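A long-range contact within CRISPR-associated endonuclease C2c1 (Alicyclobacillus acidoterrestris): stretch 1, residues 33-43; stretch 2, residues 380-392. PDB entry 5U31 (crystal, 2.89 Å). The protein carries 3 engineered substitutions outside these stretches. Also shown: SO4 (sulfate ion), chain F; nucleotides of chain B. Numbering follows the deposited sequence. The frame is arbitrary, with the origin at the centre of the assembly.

Stretch 1 33-43: GVRYYTEWLSL
Stretch 2, residues 380-392: TFTLPDATAHPIW

Stretch 1 is helical throughout (phi/psi near -63/-42), whereas stretch 2 forms no regular helix or strand; Phe381 to Asp385 run extended, and the two stretches bury 441 Å² between them, both sides summed. The register is set by Arg35 and Pro384, whose CA atoms lie 5.5 Å apart, and by Ser42 and Phe381 (CA to CA, 9.3 Å); the pairing shows that stretch 2 descends in sequence as the helix ascends, and the backbones diverge along the way.

Val34 (chi1 t) points toward stretch 2 and packs on two apolar side chains, its CG1 3.6 Å from Pro384 CG and its CG2 3.7 Å from Ile391 CD1 (Ile391 p, p). The CA-to-CB bond of Arg35 points sideways to stretch 2, but its end comes nearer: with chi1 to chi3 all t and chi4 at 101°, Arg35 extends to donate from NH1 to Pro384 O at 2.5 Å, the sole hydrogen bond across the contact. This oxygen sits near the guanidinium plane, while Leu383 CB covers one face, 3.4 Å from Arg35 NH1. Asp385 OD1 lies 4.5 Å from Arg35 NH1, well out of plane, so the opposite charges are merely near each other, with no salt bridge and no N-H pointing at the oxygen.

One turn on, Thr38 (m) bonds back from OG1 to Val34 O (2.8 Å), and its CG2 meets Leu383 CD1 (3.8 Å; Leu383 m, m) and Phe381 CZ (4.0 Å). Ser42 (p) ends the contact, its CB 3.9 Å from Phe381 CZ (Phe381 chi1 t, chi2 81°).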

# COMPACT_ATOMS: atom_id res chain seq x y z
N GLY A 33 4.81 -33.77 0.74
CA GLY A 33 3.91 -34.18 1.80
C GLY A 33 2.73 -33.25 1.94
O GLY A 33 1.58 -33.70 2.06
N VAL A 34 2.99 -31.94 1.93
CA VAL A 34 1.90 -30.98 2.03
C VAL A 34 0.96 -31.10 0.83
O VAL A 34 -0.27 -31.06 0.98
CB VAL A 34 2.45 -29.55 2.16
CG1 VAL A 34 1.33 -28.54 2.03
CG2 VAL A 34 3.15 -29.38 3.50
N ARG A 35 1.52 -31.27 -0.37
CA ARG A 35 0.68 -31.45 -1.54
C ARG A 35 -0.18 -32.70 -1.43
O ARG A 35 -1.36 -32.69 -1.81
CB ARG A 35 1.54 -31.51 -2.80
CG ARG A 35 0.76 -31.49 -4.10
CD ARG A 35 1.71 -31.52 -5.29
NE ARG A 35 1.01 -31.39 -6.57
CZ ARG A 35 0.94 -30.26 -7.27
NH1 ARG A 35 1.52 -29.16 -6.82
NH2 ARG A 35 0.28 -30.23 -8.42
N TYR A 36 0.38 -33.78 -0.88
CA TYR A 36 -0.37 -35.03 -0.74
C TYR A 36 -1.59 -34.83 0.16
O TYR A 36 -2.70 -35.23 -0.20
CB TYR A 36 0.54 -36.14 -0.19
CG TYR A 36 -0.22 -37.33 0.33
CD1 TYR A 36 -0.35 -37.56 1.69
CD2 TYR A 36 -0.84 -38.22 -0.55
CE1 TYR A 36 -1.07 -38.65 2.17
CE2 TYR A 36 -1.55 -39.31 -0.08
CZ TYR A 36 -1.66 -39.51 1.28
OH TYR A 36 -2.37 -40.59 1.75
N TYR A 37 -1.40 -34.20 1.32
CA TYR A 37 -2.51 -34.02 2.25
C TYR A 37 -3.48 -32.96 1.75
O TYR A 37 -4.70 -33.09 1.92
CB TYR A 37 -1.99 -33.65 3.63
CG TYR A 37 -1.24 -34.77 4.32
CD1 TYR A 37 -1.89 -35.92 4.73
CD2 TYR A 37 0.11 -34.65 4.58
CE1 TYR A 37 -1.20 -36.95 5.37
CE2 TYR A 37 0.81 -35.67 5.22
CZ TYR A 37 0.15 -36.81 5.61
OH TYR A 37 0.85 -37.81 6.24
N THR A 38 -2.96 -31.90 1.13
CA THR A 38 -3.84 -30.88 0.57
C THR A 38 -4.73 -31.46 -0.52
O THR A 38 -5.94 -31.23 -0.53
CB THR A 38 -3.00 -29.71 0.04
OG1 THR A 38 -2.27 -29.13 1.13
CG2 THR A 38 -3.90 -28.66 -0.55
N GLU A 39 -4.14 -32.24 -1.43
CA GLU A 39 -4.96 -32.89 -2.45
C GLU A 39 -6.01 -33.81 -1.83
O GLU A 39 -7.13 -33.89 -2.35
CB GLU A 39 -4.05 -33.66 -3.41
CG GLU A 39 -4.74 -34.31 -4.58
CD GLU A 39 -3.75 -34.97 -5.51
OE1 GLU A 39 -2.71 -34.34 -5.81
OE2 GLU A 39 -4.00 -36.12 -5.93
N TRP A 40 -5.68 -34.47 -0.71
CA TRP A 40 -6.67 -35.28 -0.01
C TRP A 40 -7.82 -34.42 0.49
O TRP A 40 -9.00 -34.77 0.32
CB TRP A 40 -6.03 -36.03 1.15
CG TRP A 40 -5.92 -37.49 0.91
CD1 TRP A 40 -4.80 -38.19 0.61
CD2 TRP A 40 -6.99 -38.44 0.92
NE1 TRP A 40 -5.10 -39.52 0.44
CE2 TRP A 40 -6.44 -39.70 0.63
CE3 TRP A 40 -8.37 -38.34 1.15
CZ2 TRP A 40 -7.21 -40.85 0.56
CZ3 TRP A 40 -9.13 -39.49 1.08
CH2 TRP A 40 -8.55 -40.72 0.79
N LEU A 41 -7.49 -33.30 1.14
CA LEU A 41 -8.52 -32.40 1.64
C LEU A 41 -9.45 -31.93 0.53
O LEU A 41 -10.67 -31.83 0.73
CB LEU A 41 -7.87 -31.21 2.35
CG LEU A 41 -7.16 -31.52 3.66
CD1 LEU A 41 -6.42 -30.29 4.16
CD2 LEU A 41 -8.16 -32.01 4.70
N SER A 42 -8.90 -31.64 -0.65
CA SER A 42 -9.72 -31.15 -1.75
C SER A 42 -10.71 -32.20 -2.24
O SER A 42 -11.80 -31.85 -2.70
CB SER A 42 -8.84 -30.67 -2.90
OG SER A 42 -8.05 -31.73 -3.41
N LEU A 43 -10.35 -33.48 -2.14
CA LEU A 43 -11.30 -34.52 -2.53
C LEU A 43 -12.40 -34.69 -1.49
O LEU A 43 -13.57 -34.86 -1.84
CB LEU A 43 -10.56 -35.84 -2.76
CG LEU A 43 -9.49 -35.80 -3.85
CD1 LEU A 43 -8.77 -37.12 -3.92
CD2 LEU A 43 -10.11 -35.45 -5.18
N THR A 380 -9.29 -18.98 -6.56
CA THR A 380 -8.51 -20.00 -7.25
C THR A 380 -7.80 -20.90 -6.25
O THR A 380 -7.40 -20.48 -5.16
CB THR A 380 -7.50 -19.37 -8.21
OG1 THR A 380 -6.53 -18.63 -7.46
CG2 THR A 380 -8.20 -18.44 -9.18
N PHE A 381 -7.65 -22.17 -6.63
CA PHE A 381 -7.07 -23.21 -5.79
C PHE A 381 -5.77 -23.67 -6.43
O PHE A 381 -5.78 -24.08 -7.59
CB PHE A 381 -8.05 -24.37 -5.62
CG PHE A 381 -7.47 -25.56 -4.89
CD1 PHE A 381 -7.40 -25.56 -3.51
CD2 PHE A 381 -7.01 -26.66 -5.58
CE1 PHE A 381 -6.86 -26.64 -2.83
CE2 PHE A 381 -6.48 -27.75 -4.91
CZ PHE A 381 -6.41 -27.74 -3.53
N THR A 382 -4.67 -23.58 -5.69
CA THR A 382 -3.36 -23.94 -6.22
C THR A 382 -2.63 -24.80 -5.21
O THR A 382 -2.36 -24.36 -4.09
CB THR A 382 -2.53 -22.69 -6.55
OG1 THR A 382 -2.38 -21.88 -5.38
CG2 THR A 382 -3.19 -21.87 -7.66
N LEU A 383 -2.31 -26.03 -5.61
CA LEU A 383 -1.53 -26.92 -4.77
C LEU A 383 -0.12 -26.37 -4.56
O LEU A 383 0.41 -25.67 -5.42
CB LEU A 383 -1.43 -28.31 -5.40
CG LEU A 383 -2.63 -29.26 -5.52
CD1 LEU A 383 -3.39 -29.32 -4.21
CD2 LEU A 383 -3.55 -28.86 -6.66
N PRO A 384 0.51 -26.67 -3.43
CA PRO A 384 1.93 -26.33 -3.27
C PRO A 384 2.79 -27.11 -4.24
O PRO A 384 2.44 -28.21 -4.69
CB PRO A 384 2.23 -26.74 -1.83
CG PRO A 384 1.26 -27.82 -1.54
CD PRO A 384 -0.00 -27.40 -2.26
N ASP A 385 3.94 -26.53 -4.57
CA ASP A 385 4.92 -27.15 -5.44
C ASP A 385 6.31 -26.81 -4.93
O ASP A 385 6.55 -25.70 -4.46
CB ASP A 385 4.77 -26.70 -6.89
CG ASP A 385 5.86 -27.23 -7.78
OD1 ASP A 385 5.80 -28.43 -8.14
OD2 ASP A 385 6.79 -26.47 -8.11
N ALA A 386 7.24 -27.76 -5.05
CA ALA A 386 8.57 -27.56 -4.50
C ALA A 386 9.30 -26.40 -5.17
O ALA A 386 10.19 -25.79 -4.55
CB ALA A 386 9.39 -28.84 -4.63
N THR A 387 8.95 -26.07 -6.41
CA THR A 387 9.66 -25.02 -7.14
C THR A 387 8.78 -23.88 -7.62
O THR A 387 9.28 -22.76 -7.78
CB THR A 387 10.38 -25.60 -8.37
OG1 THR A 387 9.42 -25.98 -9.36
CG2 THR A 387 11.20 -26.82 -7.99
N ALA A 388 7.49 -24.11 -7.85
CA ALA A 388 6.60 -23.07 -8.37
C ALA A 388 5.89 -22.32 -7.25
O ALA A 388 5.86 -21.09 -7.25
CB ALA A 388 5.58 -23.68 -9.33
N HIS A 389 5.31 -23.05 -6.31
CA HIS A 389 4.61 -22.46 -5.17
C HIS A 389 5.14 -23.13 -3.91
O HIS A 389 4.46 -23.98 -3.31
CB HIS A 389 3.10 -22.62 -5.30
CG HIS A 389 2.56 -22.09 -6.59
ND1 HIS A 389 2.46 -20.74 -6.86
CD2 HIS A 389 2.09 -22.73 -7.69
CE1 HIS A 389 1.95 -20.57 -8.07
NE2 HIS A 389 1.72 -21.76 -8.60
N PRO A 390 6.35 -22.79 -3.48
CA PRO A 390 6.98 -23.53 -2.39
C PRO A 390 6.44 -23.14 -1.03
O PRO A 390 6.15 -21.97 -0.76
CB PRO A 390 8.46 -23.15 -2.52
CG PRO A 390 8.43 -21.79 -3.11
CD PRO A 390 7.24 -21.76 -4.04
N ILE A 391 6.30 -24.13 -0.17
CA ILE A 391 6.27 -23.91 1.25
C ILE A 391 7.61 -24.37 1.81
O ILE A 391 8.42 -24.97 1.12
CB ILE A 391 5.06 -24.62 1.93
CG1 ILE A 391 5.00 -26.10 1.54
CG2 ILE A 391 3.77 -23.90 1.57
CD1 ILE A 391 5.77 -27.01 2.47
N TRP A 392 7.88 -24.03 3.07
CA TRP A 392 9.19 -24.26 3.66
C TRP A 392 9.06 -25.17 4.87
O TRP A 392 8.09 -25.08 5.63
CB TRP A 392 9.83 -22.93 4.05
CG TRP A 392 9.61 -21.86 3.03
CD1 TRP A 392 8.74 -20.81 3.11
CD2 TRP A 392 10.25 -21.75 1.75
NE1 TRP A 392 8.80 -20.05 1.96
CE2 TRP A 392 9.72 -20.61 1.11
CE3 TRP A 392 11.22 -22.50 1.08
CZ2 TRP A 392 10.14 -20.20 -0.15
CZ3 TRP A 392 11.63 -22.10 -0.18
CH2 TRP A 392 11.09 -20.96 -0.78
S SO4 F . -3.86 -42.79 -1.40
O1 SO4 F . -4.24 -41.65 -2.23
O2 SO4 F . -4.70 -43.93 -1.75
O3 SO4 F . -2.45 -43.11 -1.63
O4 SO4 F . -4.05 -42.48 0.02
P C B 98 -2.97 -18.14 -5.37
OP1 C B 98 -3.49 -18.93 -6.51
OP2 C B 98 -1.80 -17.25 -5.61
O5' C B 98 -4.16 -17.29 -4.76
C5' C B 98 -5.35 -17.93 -4.33
C4' C B 98 -6.19 -17.03 -3.48
O4' C B 98 -5.42 -16.55 -2.35
C3' C B 98 -6.69 -15.76 -4.14
O3' C B 98 -7.83 -16.01 -4.94
C2' C B 98 -6.97 -14.85 -2.96
O2' C B 98 -8.20 -15.19 -2.34
C1' C B 98 -5.84 -15.24 -2.01
N1 C B 98 -4.67 -14.34 -2.12
C2 C B 98 -4.77 -13.05 -1.58
O2 C B 98 -5.82 -12.70 -1.02
N3 C B 98 -3.71 -12.21 -1.67
C4 C B 98 -2.60 -12.62 -2.28
N4 C B 98 -1.60 -11.74 -2.34
C5 C B 98 -2.47 -13.92 -2.83
C6 C B 98 -3.52 -14.74 -2.73
P C B 99 -8.05 -15.25 -6.34
OP1 C B 99 -8.96 -16.11 -7.15
OP2 C B 99 -6.75 -14.82 -6.91
O5' C B 99 -8.84 -13.94 -5.92
C5' C B 99 -9.99 -14.03 -5.11
C4' C B 99 -10.29 -12.72 -4.43
O4' C B 99 -9.26 -12.42 -3.46
C3' C B 99 -10.34 -11.50 -5.33
O3' C B 99 -11.58 -11.38 -5.99
C2' C B 99 -10.05 -10.36 -4.36
O2' C B 99 -11.23 -10.03 -3.64
C1' C B 99 -9.06 -11.02 -3.39
N1 C B 99 -7.65 -10.73 -3.70
C2 C B 99 -7.06 -9.56 -3.21
O2 C B 99 -7.74 -8.77 -2.54
N3 C B 99 -5.76 -9.30 -3.48
C4 C B 99 -5.05 -10.17 -4.20
N4 C B 99 -3.77 -9.89 -4.45
C5 C B 99 -5.62 -11.37 -4.70
C6 C B 99 -6.90 -11.61 -4.43
P A B 97 2.61 -18.64 -3.04
OP1 A B 97 2.99 -19.36 -4.28
OP2 A B 97 3.09 -17.26 -2.84
O5' A B 97 1.02 -18.64 -2.99
C5' A B 97 0.30 -19.86 -3.09
C4' A B 97 -1.04 -19.76 -2.43
O4' A B 97 -0.89 -19.34 -1.05
C3' A B 97 -1.99 -18.73 -3.02
O3' A B 97 -2.61 -19.18 -4.20
C2' A B 97 -2.95 -18.49 -1.86
O2' A B 97 -3.86 -19.56 -1.74
C1' A B 97 -1.99 -18.53 -0.68
N9 A B 97 -1.49 -17.17 -0.37
C8 A B 97 -0.31 -16.59 -0.75
N7 A B 97 -0.19 -15.35 -0.34
C5 A B 97 -1.37 -15.10 0.34
C6 A B 97 -1.86 -13.96 1.01
N6 A B 97 -1.19 -12.81 1.12
N1 A B 97 -3.08 -14.05 1.58
C2 A B 97 -3.75 -15.20 1.48
N3 A B 97 -3.40 -16.34 0.88
C4 A B 97 -2.19 -16.21 0.32